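Local coordinates for protein aminotransferase AspB (Helicobacter pylori 26695, PDB 3EZS) that probably catalyses transamination, transferring amino groups with pyridoxal 5'-phosphate as cofactor, at residues 109-117 with 128-137; 187-198 with 221-232. All coordinates share one frame; numbering follows the deposited sequence. Where two conformers were deposited one is given.

Interaction 1: residues 109-117 with 128-137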
loop_
_atom_site.group_PDB
_atom_site.type_symbol
_atom_site.label_atom_id
_atom_site.label_comp_id
_atom_site.label_asym_id
_atom_site.label_seq_id
_atom_site.Cartn_x
_atom_site.Cartn_y
_atom_site.Cartn_z
ATOM N N PRO A 109 -20.721 8.248 -10.541
ATOM C CA PRO A 109 -20.382 9.101 -9.416
ATOM C C PRO A 109 -19.733 10.407 -9.856
ATOM O O PRO A 109 -19.141 10.462 -10.926
ATOM C CB PRO A 109 -19.423 8.240 -8.604
ATOM C CG PRO A 109 -18.806 7.309 -9.597
ATOM C CD PRO A 109 -19.868 7.047 -10.609
ATOM N N THR A 110 -19.891 11.447 -9.040
ATOM C CA THR A 110 -19.342 12.774 -9.315
ATOM C C THR A 110 -18.507 13.259 -8.141
ATOM O O THR A 110 -18.997 13.309 -7.013
ATOM C CB THR A 110 -20.448 13.788 -9.545
ATOM O OG1 THR A 110 -21.318 13.321 -10.592
ATOM C CG2 THR A 110 -19.836 15.155 -9.901
ATOM N N ILE A 111 -17.251 13.613 -8.406
ATOM C CA ILE A 111 -16.350 14.078 -7.378
ATOM C C ILE A 111 -15.990 15.541 -7.651
ATOM O O ILE A 111 -15.813 15.932 -8.808
ATOM C CB ILE A 111 -15.082 13.209 -7.335
ATOM C CG1 ILE A 111 -15.444 11.746 -7.045
ATOM C CG2 ILE A 111 -14.101 13.728 -6.287
ATOM C CD1 ILE A 111 -14.205 10.800 -7.067
ATOM N N ALA A 112 -15.914 16.350 -6.594
ATOM C CA ALA A 112 -15.519 17.760 -6.734
ATOM C C ALA A 112 -14.196 17.973 -6.032
ATOM O O ALA A 112 -13.954 17.402 -4.974
ATOM C CB ALA A 112 -16.575 18.701 -6.163
ATOM N N TYR A 113 -13.320 18.750 -6.655
ATOM C CA TYR A 113 -12.041 19.127 -6.040
ATOM C C TYR A 113 -11.552 20.437 -6.655
ATOM O O TYR A 113 -11.987 20.801 -7.748
ATOM C CB TYR A 113 -10.992 18.000 -6.119
ATOM C CG TYR A 113 -10.783 17.365 -7.482
ATOM C CD1 TYR A 113 -11.584 16.310 -7.904
ATOM C CD2 TYR A 113 -9.754 17.777 -8.323
ATOM C CE1 TYR A 113 -11.385 15.711 -9.139
ATOM C CE2 TYR A 113 -9.551 17.182 -9.559
ATOM C CZ TYR A 113 -10.371 16.153 -9.963
ATOM O OH TYR A 113 -10.180 15.554 -11.192
ATOM N N PRO A 114 -10.641 21.153 -5.963
ATOM C CA PRO A 114 -10.214 22.438 -6.534
ATOM C C PRO A 114 -9.300 22.318 -7.763
ATOM O O PRO A 114 -8.836 21.221 -8.106
ATOM C CB PRO A 114 -9.485 23.134 -5.370
ATOM C CG PRO A 114 -9.694 22.262 -4.163
ATOM C CD PRO A 114 -9.967 20.886 -4.677
ATOM N N ASN A 115 -9.088 23.455 -8.422
ATOM C CA ASN A 115 -8.227 23.563 -9.602
ATOM C C ASN A 115 -7.440 24.879 -9.432
ATOM O O ASN A 115 -8.029 25.954 -9.409
ATOM C CB ASN A 115 -9.097 23.517 -10.870
ATOM C CG ASN A 115 -8.301 23.618 -12.162
ATOM O OD1 ASN A 115 -7.093 23.356 -12.199
ATOM N ND2 ASN A 115 -8.996 23.987 -13.252
ATOM N N PRO A 116 -6.108 24.813 -9.328
ATOM C CA PRO A 116 -5.188 23.675 -9.427
ATOM C C PRO A 116 -5.230 22.712 -8.247
ATOM O O PRO A 116 -5.837 23.024 -7.209
ATOM C CB PRO A 116 -3.809 24.332 -9.607
ATOM C CG PRO A 116 -3.953 25.722 -9.095
ATOM C CD PRO A 116 -5.414 26.076 -9.034
ATOM N N PHE A 117 -4.601 21.546 -8.428
ATOM C CA PHE A 117 -4.642 20.476 -7.452
ATOM C C PHE A 117 -3.476 19.486 -7.497
ATOM O O PHE A 117 -2.806 19.350 -8.505
ATOM C CB PHE A 117 -5.926 19.665 -7.674
ATOM C CG PHE A 117 -6.074 19.138 -9.096
ATOM C CD1 PHE A 117 -6.677 19.907 -10.080
ATOM C CD2 PHE A 117 -5.599 17.874 -9.447
ATOM C CE1 PHE A 117 -6.800 19.438 -11.384
ATOM C CE2 PHE A 117 -5.728 17.399 -10.744
ATOM C CZ PHE A 117 -6.324 18.180 -11.713
ATOM N N ILE A 128 -12.251 5.284 -10.100
ATOM C CA ILE A 128 -13.652 4.915 -9.822
ATOM C C ILE A 128 -14.577 5.421 -10.962
ATOM O O ILE A 128 -15.791 5.415 -10.837
ATOM C CB ILE A 128 -14.085 5.397 -8.383
ATOM C CG1 ILE A 128 -15.407 4.747 -7.914
ATOM C CG2 ILE A 128 -14.152 6.947 -8.309
ATOM C CD1 ILE A 128 -15.449 3.194 -7.926
ATOM N N LYS A 129 -13.990 5.834 -12.083
ATOM C CA LYS A 129 -14.734 6.293 -13.264
ATOM C C LYS A 129 -15.763 7.370 -12.935
ATOM O O LYS A 129 -16.906 7.312 -13.371
ATOM C CB LYS A 129 -15.402 5.109 -13.969
ATOM C CG LYS A 129 -14.460 3.950 -14.260
ATOM C CD LYS A 129 -15.127 2.915 -15.147
ATOM C CE LYS A 129 -14.209 1.733 -15.456
ATOM N NZ LYS A 129 -13.934 0.834 -14.288
ATOM N N ALA A 130 -15.330 8.363 -12.171
ATOM C CA ALA A 130 -16.181 9.452 -11.745
ATOM C C ALA A 130 -16.009 10.685 -12.616
ATOM O O ALA A 130 -14.941 10.917 -13.204
ATOM C CB ALA A 130 -15.857 9.824 -10.279
ATOM N N LYS A 131 -17.076 11.472 -12.671
ATOM C CA LYS A 131 -17.080 12.776 -13.307
ATOM C C LYS A 131 -16.424 13.742 -12.301
ATOM O O LYS A 131 -16.726 13.697 -11.106
ATOM C CB LYS A 131 -18.514 13.218 -13.557
ATOM C CG LYS A 131 -18.637 14.562 -14.268
ATOM C CD LYS A 131 -20.061 15.110 -14.228
ATOM C CE LYS A 131 -20.087 16.587 -14.664
ATOM N NZ LYS A 131 -21.411 17.229 -14.416
ATOM N N SER A 132 -15.507 14.583 -12.784
ATOM C CA SER A 132 -14.818 15.558 -11.949
ATOM C C SER A 132 -15.448 16.937 -12.140
ATOM O O SER A 132 -15.668 17.352 -13.261
ATOM C CB SER A 132 -13.330 15.635 -12.315
ATOM O OG SER A 132 -12.629 14.458 -11.970
ATOM N N LEU A 133 -15.748 17.619 -11.038
ATOM C CA LEU A 133 -16.242 18.990 -11.046
ATOM C C LEU A 133 -15.121 19.804 -10.442
ATOM O O LEU A 133 -14.832 19.683 -9.252
ATOM C CB LEU A 133 -17.504 19.128 -10.199
ATOM C CG LEU A 133 -18.818 18.639 -10.776
ATOM C CD1 LEU A 133 -19.918 18.741 -9.717
ATOM C CD2 LEU A 133 -19.193 19.443 -12.022
ATOM N N LEU A 134 -14.472 20.624 -11.262
ATOM C CA LEU A 134 -13.299 21.378 -10.834
ATOM C C LEU A 134 -13.685 22.750 -10.294
ATOM O O LEU A 134 -14.419 23.484 -10.944
ATOM C CB LEU A 134 -12.308 21.500 -11.981
ATOM C CG LEU A 134 -11.693 20.207 -12.535
ATOM C CD1 LEU A 134 -10.687 20.542 -13.639
ATOM C CD2 LEU A 134 -11.009 19.387 -11.465
HETATM N N MSE A 135 -13.212 23.074 -9.091
HETATM C CA MSE A 135 -13.534 24.345 -8.450
HETATM C C MSE A 135 -12.332 25.236 -8.601
HETATM O O MSE A 135 -11.387 25.114 -7.812
HETATM C CB MSE A 135 -13.863 24.122 -6.963
HETATM C CG MSE A 135 -15.151 23.344 -6.744
HETATM SE SE MSE A 135 -15.540 22.910 -4.876
HETATM C CE MSE A 135 -13.945 21.912 -4.371
ATOM N N PRO A 136 -12.364 26.173 -9.583
ATOM C CA PRO A 136 -11.143 26.946 -9.761
ATOM C C PRO A 136 -10.798 27.851 -8.572
ATOM O O PRO A 136 -11.696 28.356 -7.893
ATOM C CB PRO A 136 -11.411 27.782 -11.018
ATOM C CG PRO A 136 -12.723 27.271 -11.586
ATOM C CD PRO A 136 -13.445 26.634 -10.475
ATOM N N LEU A 137 -9.493 27.993 -8.326
ATOM C CA LEU A 137 -8.953 28.882 -7.311
ATOM C C LEU A 137 -8.196 29.979 -8.070
ATOM O O LEU A 137 -7.117 29.730 -8.620
ATOM C CB LEU A 137 -7.987 28.140 -6.397
ATOM C CG LEU A 137 -8.480 26.888 -5.685
ATOM C CD1 LEU A 137 -7.289 26.242 -4.923
ATOM C CD2 LEU A 137 -9.652 27.206 -4.769
#
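The hydroxyl of Y113 meets that of S132 at the edge of the tyrosine ring, near its plane, with OH to OG 2.8 Å; the direction of the proton is open. CG of Y113 lies between its backbone N and carbonyl carbon (chi1 50°), which lays the ring alongside L134, the two side chains running the same way and L134 CD2 only 3.3 Å from Y113 CE2. L134 spreads its other methyl, CD1, toward the amide of N115, whose ND2 is held outside the pair by R342 O. On the opposite face T110 CG2 packs on L133 CD1 at 3.6 Å. There the M135 chain turns at chi3 (-58°), bringing its CE to 3.6 Å from Y113 C, against the peptide leading into P114. These residues sit on two adjacent parallel strands of a beta-alpha-beta unit, joined by seven backbone hydrogen bonds from K131 N to P109 O through L137 N to N115 O. At the start, I111 CD1 lies 3.7 Å from A130 CB and also touches I128 CG2. The connecting helix 120-127 covers the Y113 and S132 face through Y121, E122 and A125, and strand 157-160 receives A112 and M135. A Schellman motif at K129 ends that helix, and K129 makes a cation-pi contact with F104 of the second subunit.

Interaction 2: residues 187-198 with 221-232. With EDO (1,2-ethanediol), chain F; PO4 (phosphate ion), chain C.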
loop_
_atom_site.group_PDB
_atom_site.type_symbol
_atom_site.label_atom_id
_atom_site.label_comp_id
_atom_site.label_asym_id
_atom_site.label_seq_id
_atom_site.Cartn_x
_atom_site.Cartn_y
_atom_site.Cartn_z
ATOM N N ASP A 187 -26.418 15.871 1.632
ATOM C CA ASP A 187 -25.985 14.490 1.851
ATOM C C ASP A 187 -24.877 14.025 0.881
ATOM O O ASP A 187 -25.065 13.076 0.109
ATOM C CB ASP A 187 -27.186 13.522 1.840
ATOM C CG ASP A 187 -26.854 12.156 2.468
ATOM O OD1 ASP A 187 -25.856 12.054 3.218
ATOM O OD2 ASP A 187 -27.605 11.187 2.228
ATOM N N PHE A 188 -23.746 14.734 0.887
ATOM C CA PHE A 188 -22.544 14.280 0.166
ATOM C C PHE A 188 -21.400 14.116 1.177
ATOM O O PHE A 188 -21.473 14.627 2.297
ATOM C CB PHE A 188 -22.141 15.168 -1.022
ATOM C CG PHE A 188 -21.863 16.591 -0.673
ATOM C CD1 PHE A 188 -20.639 16.969 -0.146
ATOM C CD2 PHE A 188 -22.818 17.580 -0.931
ATOM C CE1 PHE A 188 -20.374 18.297 0.160
ATOM C CE2 PHE A 188 -22.564 18.925 -0.630
ATOM C CZ PHE A 188 -21.335 19.284 -0.092
ATOM N N ILE A 189 -20.381 13.357 0.782
ATOM C CA ILE A 189 -19.218 13.102 1.609
ATOM C C ILE A 189 -18.211 14.231 1.395
ATOM O O ILE A 189 -17.931 14.608 0.264
ATOM C CB ILE A 189 -18.570 11.728 1.288
ATOM C CG1 ILE A 189 -19.587 10.596 1.463
ATOM C CG2 ILE A 189 -17.292 11.513 2.147
ATOM C CD1 ILE A 189 -20.312 10.605 2.787
ATOM N N LEU A 190 -17.680 14.759 2.497
ATOM C CA LEU A 190 -16.751 15.879 2.481
ATOM C C LEU A 190 -15.436 15.518 3.161
ATOM O O LEU A 190 -15.436 15.122 4.313
ATOM C CB LEU A 190 -17.372 17.060 3.235
ATOM C CG LEU A 190 -16.554 18.362 3.336
ATOM C CD1 LEU A 190 -16.349 19.025 1.963
ATOM C CD2 LEU A 190 -17.239 19.309 4.311
ATOM N N ILE A 191 -14.325 15.689 2.452
ATOM C CA ILE A 191 -12.993 15.385 2.978
ATOM C C ILE A 191 -12.082 16.604 2.886
ATOM O O ILE A 191 -12.152 17.350 1.922
ATOM C CB ILE A 191 -12.293 14.291 2.108
ATOM C CG1 ILE A 191 -13.022 12.952 2.193
ATOM C CG2 ILE A 191 -10.829 14.107 2.510
ATOM C CD1 ILE A 191 -12.482 11.941 1.152
ATOM N N ASN A 192 -11.232 16.809 3.886
ATOM C CA ASN A 192 -10.190 17.805 3.770
ATOM C C ASN A 192 -8.827 17.101 3.855
ATOM O O ASN A 192 -8.560 16.337 4.786
ATOM C CB ASN A 192 -10.300 18.901 4.830
ATOM C CG ASN A 192 -9.321 20.068 4.584
ATOM O OD1 ASN A 192 -8.931 20.345 3.453
ATOM N ND2 ASN A 192 -8.943 20.758 5.655
ATOM N N ASP A 193 -8.008 17.312 2.832
ATOM C CA ASP A 193 -6.628 16.858 2.804
ATOM C C ASP A 193 -5.911 17.869 3.694
ATOM O O ASP A 193 -5.628 18.995 3.271
ATOM C CB ASP A 193 -6.121 16.899 1.370
ATOM C CG ASP A 193 -4.634 16.626 1.241
ATOM O OD1 ASP A 193 -3.916 16.571 2.254
ATOM O OD2 ASP A 193 -4.187 16.490 0.086
ATOM N N GLU A 194 -5.650 17.475 4.941
ATOM C CA GLU A 194 -5.033 18.363 5.931
ATOM C C GLU A 194 -3.538 18.128 6.136
ATOM O O GLU A 194 -3.011 18.341 7.236
ATOM C CB GLU A 194 -5.796 18.248 7.263
ATOM C CG GLU A 194 -7.197 18.726 7.127
ATOM C CD GLU A 194 -7.980 18.865 8.417
ATOM O OE1 GLU A 194 -7.629 18.292 9.480
ATOM O OE2 GLU A 194 -8.983 19.582 8.338
ATOM N N CYS A 195 -2.859 17.733 5.064
ATOM C CA CYS A 195 -1.426 17.439 5.169
ATOM C C CYS A 195 -0.509 18.652 5.409
ATOM O O CYS A 195 0.652 18.470 5.803
ATOM C CB CYS A 195 -0.978 16.574 3.995
ATOM S SG CYS A 195 -1.819 14.978 4.051
ATOM N N TYR A 196 -1.020 19.878 5.252
ATOM C CA TYR A 196 -0.236 21.089 5.548
ATOM C C TYR A 196 -0.665 21.767 6.846
ATOM O O TYR A 196 -0.245 22.883 7.128
ATOM C CB TYR A 196 -0.300 22.076 4.360
ATOM C CG TYR A 196 0.393 21.507 3.144
ATOM C CD1 TYR A 196 1.763 21.611 2.995
ATOM C CD2 TYR A 196 -0.316 20.813 2.181
ATOM C CE1 TYR A 196 2.411 21.064 1.903
ATOM C CE2 TYR A 196 0.319 20.253 1.087
ATOM C CZ TYR A 196 1.689 20.379 0.953
ATOM O OH TYR A 196 2.333 19.836 -0.136
ATOM N N SER A 197 -1.441 21.080 7.678
ATOM C CA SER A 197 -1.957 21.713 8.887
ATOM C C SER A 197 -0.880 22.062 9.918
ATOM O O SER A 197 -1.124 22.880 10.786
ATOM C CB SER A 197 -3.080 20.861 9.497
ATOM O OG SER A 197 -2.612 19.562 9.793
ATOM N N GLU A 198 0.308 21.465 9.810
ATOM C CA GLU A 198 1.407 21.770 10.719
ATOM C C GLU A 198 2.449 22.692 10.091
ATOM O O GLU A 198 3.473 22.971 10.711
ATOM C CB GLU A 198 2.080 20.470 11.188
ATOM C CG GLU A 198 1.275 19.653 12.189
ATOM C CD GLU A 198 1.406 20.203 13.593
ATOM O OE1 GLU A 198 0.870 21.292 13.852
ATOM O OE2 GLU A 198 2.068 19.551 14.437
ATOM N N LYS A 221 -20.502 13.080 11.020
ATOM C CA LYS A 221 -21.277 12.473 9.938
ATOM C C LYS A 221 -20.916 13.105 8.592
ATOM O O LYS A 221 -20.872 14.345 8.484
ATOM C CB LYS A 221 -22.777 12.662 10.181
ATOM C CG LYS A 221 -23.677 12.107 9.075
ATOM C CD LYS A 221 -25.154 12.180 9.469
ATOM C CE LYS A 221 -26.090 11.559 8.412
ATOM N NZ LYS A 221 -26.206 12.364 7.156
ATOM N N ASN A 222 -20.657 12.243 7.598
ATOM C CA ASN A 222 -20.276 12.620 6.235
ATOM C C ASN A 222 -18.910 13.333 6.091
ATOM O O ASN A 222 -18.549 13.748 4.980
ATOM C CB ASN A 222 -21.357 13.502 5.582
ATOM C CG ASN A 222 -22.603 12.732 5.199
ATOM O OD1 ASN A 222 -22.852 11.638 5.690
ATOM N ND2 ASN A 222 -23.380 13.304 4.290
ATOM N N VAL A 223 -18.150 13.444 7.175
ATOM C CA VAL A 223 -16.919 14.253 7.159
ATOM C C VAL A 223 -15.683 13.490 7.644
ATOM O O VAL A 223 -15.732 12.744 8.640
ATOM C CB VAL A 223 -17.125 15.540 7.990
ATOM C CG1 VAL A 223 -15.853 16.399 8.035
ATOM C CG2 VAL A 223 -18.319 16.354 7.438
ATOM N N LEU A 224 -14.578 13.711 6.927
ATOM C CA LEU A 224 -13.297 13.061 7.171
ATOM C C LEU A 224 -12.131 14.010 6.851
ATOM O O LEU A 224 -12.245 14.886 6.007
ATOM C CB LEU A 224 -13.171 11.804 6.294
ATOM C CG LEU A 224 -14.215 10.693 6.518
ATOM C CD1 LEU A 224 -14.578 10.046 5.232
ATOM C CD2 LEU A 224 -13.798 9.678 7.570
ATOM N N VAL A 225 -11.029 13.833 7.565
ATOM C CA VAL A 225 -9.821 14.629 7.386
ATOM C C VAL A 225 -8.688 13.625 7.238
ATOM O O VAL A 225 -8.703 12.575 7.865
ATOM C CB VAL A 225 -9.556 15.607 8.578
ATOM C CG1 VAL A 225 -10.667 16.688 8.702
ATOM C CG2 VAL A 225 -9.398 14.849 9.893
ATOM N N ILE A 226 -7.717 13.952 6.405
ATOM C CA ILE A 226 -6.587 13.079 6.105
ATOM C C ILE A 226 -5.289 13.781 6.520
ATOM O O ILE A 226 -5.047 14.913 6.133
ATOM C CB ILE A 226 -6.590 12.707 4.595
ATOM C CG1 ILE A 226 -7.804 11.828 4.291
ATOM C CG2 ILE A 226 -5.272 11.991 4.187
ATOM C CD1 ILE A 226 -7.949 11.393 2.826
ATOM N N HIS A 227 -4.472 13.107 7.321
ATOM C CA HIS A 227 -3.219 13.676 7.829
ATOM C C HIS A 227 -2.033 12.811 7.453
ATOM O O HIS A 227 -2.197 11.638 7.111
ATOM C CB HIS A 227 -3.301 13.876 9.349
ATOM C CG HIS A 227 -4.205 15.003 9.760
ATOM N ND1 HIS A 227 -3.726 16.211 10.225
ATOM C CD2 HIS A 227 -5.560 15.113 9.756
ATOM C CE1 HIS A 227 -4.742 17.009 10.511
ATOM N NE2 HIS A 227 -5.869 16.371 10.235
ATOM N N SER A 228 -0.848 13.420 7.486
ATOM C CA SER A 228 0.413 12.752 7.178
ATOM C C SER A 228 1.515 13.293 8.068
ATOM O O SER A 228 1.486 14.443 8.436
ATOM C CB SER A 228 0.817 13.017 5.739
ATOM O OG SER A 228 2.111 12.492 5.470
ATOM N N LEU A 229 2.511 12.462 8.349
ATOM C CA LEU A 229 3.665 12.838 9.167
ATOM C C LEU A 229 4.860 13.362 8.338
ATOM O O LEU A 229 5.809 13.930 8.876
ATOM C CB LEU A 229 4.129 11.576 9.881
ATOM C CG LEU A 229 5.011 11.681 11.111
ATOM C CD1 LEU A 229 4.321 12.528 12.184
ATOM C CD2 LEU A 229 5.304 10.267 11.618
ATOM N N SER A 230 4.808 13.142 7.036
ATOM C CA SER A 230 5.929 13.408 6.142
ATOM C C SER A 230 6.556 14.777 6.236
ATOM O O SER A 230 7.777 14.877 6.306
ATOM C CB SER A 230 5.511 13.142 4.694
ATOM O OG SER A 230 5.038 11.814 4.575
ATOM N N LYS A 231 5.729 15.820 6.213
ATOM C CA LYS A 231 6.237 17.212 6.232
ATOM C C LYS A 231 6.501 17.693 7.636
ATOM O O LYS A 231 7.535 18.313 7.916
ATOM C CB LYS A 231 5.282 18.138 5.476
ATOM C CG LYS A 231 5.368 17.892 3.966
ATOM C CD LYS A 231 4.096 18.269 3.267
ATOM C CE LYS A 231 4.198 18.009 1.765
ATOM N NZ LYS A 231 4.730 16.667 1.409
ATOM N N ARG A 232 5.576 17.357 8.521
ATOM C CA ARG A 232 5.665 17.700 9.930
ATOM C C ARG A 232 6.980 17.288 10.579
ATOM O O ARG A 232 7.556 18.068 11.351
ATOM C CB ARG A 232 4.519 16.991 10.675
ATOM C CG ARG A 232 4.494 17.193 12.150
ATOM C CD ARG A 232 3.359 16.427 12.811
ATOM N NE ARG A 232 3.275 16.802 14.222
ATOM C CZ ARG A 232 3.869 16.169 15.241
ATOM N NH1 ARG A 232 4.581 15.058 15.074
ATOM N NH2 ARG A 232 3.725 16.658 16.456
HETATM C C1 EDO F . 0.094 17.786 -1.470
HETATM O O1 EDO F . 0.766 16.930 -0.530
HETATM C C2 EDO F . -1.428 17.633 -1.291
HETATM O O2 EDO F . -2.034 18.559 -0.393
HETATM P P PO4 C . 2.385 11.525 1.984
HETATM O O1 PO4 C . 1.681 11.464 3.311
HETATM O O2 PO4 C . 2.038 10.339 1.149
HETATM O O3 PO4 C . 3.856 11.504 2.204
HETATM O O4 PO4 C . 1.913 12.748 1.256
HETATM O O HOH W 1 -1.045 16.299 8.560
HETATM O O HOH W 2 2.759 16.205 6.776
HETATM O O HOH W 3 2.519 19.805 16.963
#
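E194 lays its CB over one face of the H227 imidazole, 3.8 Å from the ring centroid, while its carboxylate turns almost perpendicular to the ring (86°) and OE1 takes a weak hydrogen bond from H227 NE2. The pair sits at the C-terminal end of two neighbouring parallel strands, 189-193 and 223-228, in a beta-alpha-beta unit within the large mixed sheet of the aminotransferase fold. Second-shell bonds fix the carboxylate: N192 ND2 donates to OE2, and S207 OG and L208 N, at the start of helix 208-214, bind OE1 and OE2 respectively.

At the N-terminal end of the strands N222 bridges the two segments. Its ND2 reaches D187 OD1 at 3.0 Å in a nearly straight bond (174°), amide and carboxylate almost coplanar and the oxygen using its anti lone pair; I189 CD1 packs against N222 CG at 3.9 Å.

Beyond the strands the two segments frame what is probably the cofactor pocket. K231, which by family resemblance is probably the lysine that carries the cofactor, runs its CE to 3.2 Å from Y196 OH, itself hydrogen-bonded to Y311 OH, and its NZ bonds to Y55 of the second subunit. D193 OD1 accepts a hydrogen bond from C195 N in an Asx turn; its OD2 bonds to Y121. A phosphate ion, held by S230 OG at 2.7 Å from its O3 and by R239, S91 N and R92 N, probably marks the cofactor phosphate site, and an ST turn from S228 OG to S230 N shapes this loop.

Farther along, E198 lies alongside R232 in a salt bridge, carboxylate and guanidinium nearly coplanar (9°), with OE2 3.0 Å from NE. A water donates to that same E198 OE2 at 2.6 Å.

Read from the N terminus, the two contacts illustrate how the parallel part of a mixed sheet is assembled in successive crossovers. Interaction 1 closes first, its short loop holding helix 120-127 and bringing strand 131-136 to one outer edge of the sheet. The chain then passes through strand 157-160, which lies between 110-115 and 189-193, before interaction 2 opens; its longer loop contains helix 208-214 and closes on strand 223-228. The loops are in series, neither enclosing nor crossing the other. Their centres are 16 Å apart and their nearest atoms about 7 Å, so they do not touch; the shared sheet links them, interaction 1 at its margin, interaction 2 farther in.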